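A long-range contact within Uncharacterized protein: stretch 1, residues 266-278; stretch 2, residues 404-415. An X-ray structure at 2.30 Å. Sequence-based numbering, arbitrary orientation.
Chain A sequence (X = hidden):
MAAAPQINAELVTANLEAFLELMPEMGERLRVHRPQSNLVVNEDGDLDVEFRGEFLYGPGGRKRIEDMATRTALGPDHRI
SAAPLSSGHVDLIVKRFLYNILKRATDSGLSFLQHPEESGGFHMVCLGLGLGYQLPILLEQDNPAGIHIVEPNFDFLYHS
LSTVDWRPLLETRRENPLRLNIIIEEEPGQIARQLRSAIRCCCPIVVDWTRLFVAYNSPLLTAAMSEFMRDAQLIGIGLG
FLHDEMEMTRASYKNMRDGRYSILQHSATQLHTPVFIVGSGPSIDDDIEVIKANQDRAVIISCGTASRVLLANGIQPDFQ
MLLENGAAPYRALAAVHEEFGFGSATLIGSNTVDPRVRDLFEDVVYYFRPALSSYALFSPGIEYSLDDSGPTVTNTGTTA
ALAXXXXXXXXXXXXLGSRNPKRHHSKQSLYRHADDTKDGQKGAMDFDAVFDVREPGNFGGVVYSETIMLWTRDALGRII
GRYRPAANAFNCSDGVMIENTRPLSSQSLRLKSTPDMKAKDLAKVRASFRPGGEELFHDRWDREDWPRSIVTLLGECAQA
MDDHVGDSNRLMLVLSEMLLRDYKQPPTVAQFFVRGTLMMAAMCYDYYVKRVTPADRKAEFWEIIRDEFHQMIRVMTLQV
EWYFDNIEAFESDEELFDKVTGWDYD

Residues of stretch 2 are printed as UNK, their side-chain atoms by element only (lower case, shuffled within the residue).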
# COMPACT_ATOMS: atom_id res chain seq x y z
N HIS A 266 6.39 -23.09 -2.83
CA HIS A 266 7.27 -22.71 -3.92
C HIS A 266 8.17 -23.86 -4.23
O HIS A 266 8.61 -24.55 -3.34
CB HIS A 266 8.12 -21.49 -3.56
CG HIS A 266 7.34 -20.21 -3.57
ND1 HIS A 266 7.50 -19.25 -4.55
CD2 HIS A 266 6.36 -19.76 -2.75
CE1 HIS A 266 6.67 -18.25 -4.32
NE2 HIS A 266 5.96 -18.53 -3.24
N SER A 267 8.43 -24.08 -5.51
CA SER A 267 9.27 -25.16 -5.95
C SER A 267 10.64 -24.63 -6.33
O SER A 267 10.76 -23.62 -7.00
CB SER A 267 8.63 -25.83 -7.16
OG SER A 267 9.48 -26.84 -7.68
N ALA A 268 11.68 -25.32 -5.91
CA ALA A 268 13.05 -24.96 -6.27
C ALA A 268 13.34 -25.27 -7.75
O ALA A 268 14.06 -24.52 -8.40
CB ALA A 268 14.04 -25.72 -5.38
N THR A 269 12.76 -26.35 -8.26
CA THR A 269 13.06 -26.83 -9.60
C THR A 269 12.02 -26.47 -10.65
O THR A 269 10.88 -26.19 -10.34
CB THR A 269 13.25 -28.36 -9.61
OG1 THR A 269 12.09 -28.99 -9.07
CG2 THR A 269 14.49 -28.76 -8.80
N GLN A 270 12.44 -26.54 -11.90
CA GLN A 270 11.65 -26.13 -13.04
C GLN A 270 10.89 -27.30 -13.64
O GLN A 270 11.36 -28.42 -13.63
CB GLN A 270 12.55 -25.58 -14.12
CG GLN A 270 13.42 -24.41 -13.70
CD GLN A 270 14.24 -23.88 -14.87
OE1 GLN A 270 13.84 -23.99 -16.04
NE2 GLN A 270 15.40 -23.30 -14.57
N LEU A 271 9.73 -27.00 -14.19
CA LEU A 271 8.93 -27.99 -14.88
C LEU A 271 8.95 -27.57 -16.33
O LEU A 271 8.87 -26.38 -16.64
CB LEU A 271 7.50 -27.98 -14.33
CG LEU A 271 7.44 -28.19 -12.81
CD1 LEU A 271 6.03 -27.97 -12.29
CD2 LEU A 271 7.94 -29.58 -12.44
N HIS A 272 9.09 -28.53 -17.23
CA HIS A 272 9.15 -28.22 -18.65
C HIS A 272 7.81 -28.27 -19.40
O HIS A 272 7.75 -27.84 -20.53
CB HIS A 272 10.18 -29.12 -19.32
CG HIS A 272 11.58 -28.85 -18.86
ND1 HIS A 272 12.28 -29.72 -18.05
CD2 HIS A 272 12.40 -27.79 -19.07
CE1 HIS A 272 13.47 -29.21 -17.78
NE2 HIS A 272 13.56 -28.04 -18.39
N THR A 273 6.75 -28.79 -18.80
CA THR A 273 5.46 -28.74 -19.47
C THR A 273 5.02 -27.28 -19.56
O THR A 273 5.12 -26.54 -18.58
CB THR A 273 4.37 -29.52 -18.69
OG1 THR A 273 4.81 -30.85 -18.48
CG2 THR A 273 3.07 -29.57 -19.47
N PRO A 274 4.56 -26.85 -20.74
CA PRO A 274 4.10 -25.48 -20.79
C PRO A 274 2.78 -25.30 -20.06
O PRO A 274 2.04 -26.25 -19.88
CB PRO A 274 3.92 -25.20 -22.29
CG PRO A 274 4.03 -26.50 -22.98
CD PRO A 274 4.42 -27.57 -22.01
N VAL A 275 2.51 -24.08 -19.66
CA VAL A 275 1.26 -23.76 -19.01
C VAL A 275 0.53 -22.68 -19.81
O VAL A 275 1.14 -21.74 -20.34
CB VAL A 275 1.50 -23.33 -17.53
CG1 VAL A 275 2.15 -21.97 -17.45
CG2 VAL A 275 0.18 -23.32 -16.78
N PHE A 276 -0.79 -22.87 -19.94
CA PHE A 276 -1.67 -21.91 -20.56
C PHE A 276 -2.43 -21.20 -19.47
O PHE A 276 -3.18 -21.85 -18.74
CB PHE A 276 -2.69 -22.56 -21.49
CG PHE A 276 -2.10 -23.20 -22.69
CD1 PHE A 276 -0.76 -23.04 -23.04
CD2 PHE A 276 -2.91 -23.94 -23.51
CE1 PHE A 276 -0.26 -23.61 -24.17
CE2 PHE A 276 -2.41 -24.52 -24.65
CZ PHE A 276 -1.09 -24.37 -24.98
N ILE A 277 -2.22 -19.89 -19.36
CA ILE A 277 -2.89 -19.06 -18.37
C ILE A 277 -3.99 -18.35 -19.11
O ILE A 277 -3.73 -17.63 -20.06
CB ILE A 277 -1.91 -18.08 -17.73
CG1 ILE A 277 -0.95 -18.88 -16.85
CG2 ILE A 277 -2.65 -17.06 -16.89
CD1 ILE A 277 0.37 -18.21 -16.60
N VAL A 278 -5.22 -18.57 -18.68
CA VAL A 278 -6.37 -18.12 -19.41
C VAL A 278 -7.17 -17.14 -18.59
O VAL A 278 -7.69 -17.49 -17.55
CB VAL A 278 -7.30 -19.29 -19.79
CG1 VAL A 278 -8.40 -18.82 -20.70
CG2 VAL A 278 -6.51 -20.40 -20.48
N UNK A 404 5.05 -22.67 -8.69
CA UNK A 404 5.02 -24.12 -8.80
C UNK A 404 6.13 -24.70 -9.66
O UNK A 404 6.46 -25.86 -9.54
c UNK A 404 1.26 -24.72 -9.16
c UNK A 404 3.68 -24.57 -9.37
c UNK A 404 2.66 -24.90 -7.08
c UNK A 404 2.51 -24.25 -8.45
N UNK A 405 6.73 -23.88 -10.50
CA UNK A 405 7.89 -24.30 -11.25
C UNK A 405 7.75 -24.14 -12.75
O UNK A 405 8.71 -24.36 -13.46
N UNK A 406 6.57 -23.78 -13.23
CA UNK A 406 6.38 -23.59 -14.65
C UNK A 406 7.19 -22.40 -15.15
O UNK A 406 7.37 -21.42 -14.45
c UNK A 406 3.32 -24.67 -13.47
c UNK A 406 2.61 -26.91 -13.93
c UNK A 406 2.57 -25.79 -13.13
c UNK A 406 4.89 -23.43 -14.97
c UNK A 406 3.40 -26.92 -15.07
c UNK A 406 4.12 -25.78 -15.41
c UNK A 406 4.08 -24.65 -14.61
N UNK A 407 7.73 -22.53 -16.36
CA UNK A 407 8.61 -21.54 -16.93
C UNK A 407 8.24 -21.11 -18.35
O UNK A 407 8.46 -19.95 -18.70
c UNK A 407 10.04 -22.04 -16.86
n UNK A 407 9.08 -21.05 -12.39
c UNK A 407 10.41 -21.06 -12.28
n UNK A 407 11.19 -20.98 -13.34
n UNK A 407 10.95 -21.12 -11.07
c UNK A 407 10.73 -20.86 -14.73
c UNK A 407 10.55 -22.21 -15.42
N UNK A 408 7.67 -22.02 -19.14
CA UNK A 408 7.18 -21.70 -20.45
C UNK A 408 5.70 -21.40 -20.28
O UNK A 408 4.90 -22.27 -19.95
o UNK A 408 8.17 -24.58 -23.48
c UNK A 408 7.43 -22.85 -21.41
c UNK A 408 7.38 -23.67 -23.81
c UNK A 408 7.22 -22.48 -22.88
o UNK A 408 6.75 -23.70 -24.88
N UNK A 409 5.33 -20.14 -20.49
CA UNK A 409 3.99 -19.66 -20.21
C UNK A 409 3.35 -19.08 -21.43
O UNK A 409 3.99 -18.35 -22.16
c UNK A 409 4.04 -18.52 -19.19
c UNK A 409 5.19 -19.74 -17.30
c UNK A 409 4.07 -18.80 -17.70
c UNK A 409 4.21 -17.48 -16.96
N UNK A 410 2.07 -19.38 -21.62
CA UNK A 410 1.29 -18.80 -22.70
C UNK A 410 0.08 -18.13 -22.10
O UNK A 410 -0.69 -18.74 -21.36
c UNK A 410 2.07 -20.47 -24.40
c UNK A 410 0.88 -19.86 -23.70
c UNK A 410 2.78 -21.51 -23.82
c UNK A 410 3.61 -20.51 -26.26
c UNK A 410 4.29 -21.54 -25.66
c UNK A 410 3.88 -22.04 -24.45
c UNK A 410 2.51 -19.97 -25.62
o UNK A 410 5.38 -22.09 -26.29
N UNK A 411 -0.09 -16.85 -22.42
CA UNK A 411 -1.27 -16.12 -21.97
C UNK A 411 -2.35 -16.05 -23.05
O UNK A 411 -2.11 -15.68 -24.19
c UNK A 411 0.06 -15.23 -19.26
c UNK A 411 0.43 -13.02 -20.40
c UNK A 411 -0.91 -14.70 -21.55
c UNK A 411 0.26 -14.52 -20.59
N UNK A 412 -3.56 -16.39 -22.65
CA UNK A 412 -4.72 -16.31 -23.50
C UNK A 412 -5.80 -15.55 -22.73
O UNK A 412 -5.93 -15.70 -21.51
c UNK A 412 -2.46 -20.14 -24.64
c UNK A 412 -4.25 -18.54 -24.61
c UNK A 412 -5.23 -17.70 -23.85
c UNK A 412 -4.27 -18.56 -25.99
c UNK A 412 -3.38 -19.34 -26.69
c UNK A 412 -3.35 -19.33 -23.94
c UNK A 412 -2.48 -20.14 -26.02
N UNK A 413 -6.55 -14.72 -23.44
CA UNK A 413 -7.63 -13.96 -22.84
C UNK A 413 -7.19 -12.99 -21.75
O UNK A 413 -7.97 -12.68 -20.86
N UNK A 414 -5.92 -12.60 -21.79
CA UNK A 414 -5.35 -11.63 -20.86
C UNK A 414 -5.22 -10.36 -21.70
O UNK A 414 -4.12 -9.96 -22.08
c UNK A 414 -4.06 -13.41 -19.73
c UNK A 414 -3.98 -12.05 -20.34
c UNK A 414 -3.49 -11.06 -19.28
N UNK A 415 -6.37 -9.76 -22.00
CA UNK A 415 -6.47 -8.61 -22.88
C UNK A 415 -6.13 -7.32 -22.13
O UNK A 415 -5.28 -6.55 -22.56
c UNK A 415 -7.88 -8.49 -23.46
o UNK A 415 -9.34 -9.58 -25.00
o UNK A 415 -7.44 -10.57 -24.56
c UNK A 415 -8.24 -9.63 -24.41
O HOH W 1 9.40 -21.71 -8.54
O HOH W 2 7.11 -24.80 -18.08

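Position 404 has four side-chain carbons, forked at the second. CA-to-CB points away from stretch 1. Its carbonyl O lies 3.2 Å from Ser267 CB and 3.5 Å from Leu271 CD1. It is Leu404.

Position 405 has no side-chain atoms, and phi is positive. An ideal CB would lie 2.8 Å from Thr269 O, a clash. It would also jam against the carbonyl O of Leu404. This is Gly405. Its O accepts a hydrogen bond from Leu271 N (2.9 Å).

Position 406 has one carbon, then a ring of six carbons without a hydroxyl. Leu271 CD1 sits over one ring face, 4.0 Å from the centroid. Thr273 O approaches the ring edge, 3.4 Å from the nearest ring carbon. This is Phe406.

Position 407 has three carbons, a nitrogen, then a carbon carrying two more nitrogens. The second carbon of the chain lies 3.8 Å from Gln270 OE1. The group is a guanidinium, so Arg407. Arg407 NH2 donates to water 1 (3.0 Å), which in turn lies 2.8 Å from Ser267 O. Arg407 NH1 donates to Phe406 O (2.7 Å).

Position 408 has three carbons, the third carrying two oxygens. That third carbon lies 4.1 Å from Pro274 CB. The atoms fit a carboxylate at the end of an extended chain: Glu408. Its backbone O accepts from Val275 N (3.0 Å).

Position 409 has four carbons, forked at the second. The fork carbon is 3.7 Å from Val275 CG1 and 3.9 Å from Ile277 CD1. This is Leu409.

Position 410 has one carbon and a six-carbon ring bearing an oxygen. A ring carbon lies 3.8 Å from Pro274 CB. This is Tyr410. Its hydroxyl OH donates to Glu408 OE2 (2.5 Å).

Position 411 again has four carbons forked at the second. One end carbon lies 3.8 Å from Ile277 CB. This is Leu411.

Position 412 has one carbon and a plain six-carbon ring. Its edge meets the face of the Phe276 ring, with a ring carbon 3.6 Å from Phe276 CG. This is Phe412.

Position 413 has no side chain and positive phi. It makes no contact with stretch 1. This is Gly413.

Position 414 has three carbons, branched at the first. One branch carbon lies 4.2 Å from Ile277 O. This is Val414.

Position 415 has two carbons, the second carrying two oxygens. It is out of reach of stretch 1. This is Asp415.

The contact is a parallel strand pairing. Val275 and Ile277 each donate through N to one residue of stretch 2 and accept through O from the residue two further on. Thus Val275 N binds Glu408 O, and Tyr410 N donates to Val275 O (2.8 Å). Ile277 N then donates to Tyr410 O (2.8 Å), and Phe412 N to Ile277 O (2.9 Å). This alternation holds the strands in parallel register. Side chains alternate between the faces, so each face packs its own apolar set: Val275, Ile277, Leu409 and Leu411 on one, Phe276, Val278, Tyr410 and Phe412 on the other. Water 2 donates to Leu271 O (2.8 Å) and Thr273 O (2.7 Å) and accepts from Arg407 N (2.9 Å).

Stretch 2, residues 404-415: LGFRELYLFGVD
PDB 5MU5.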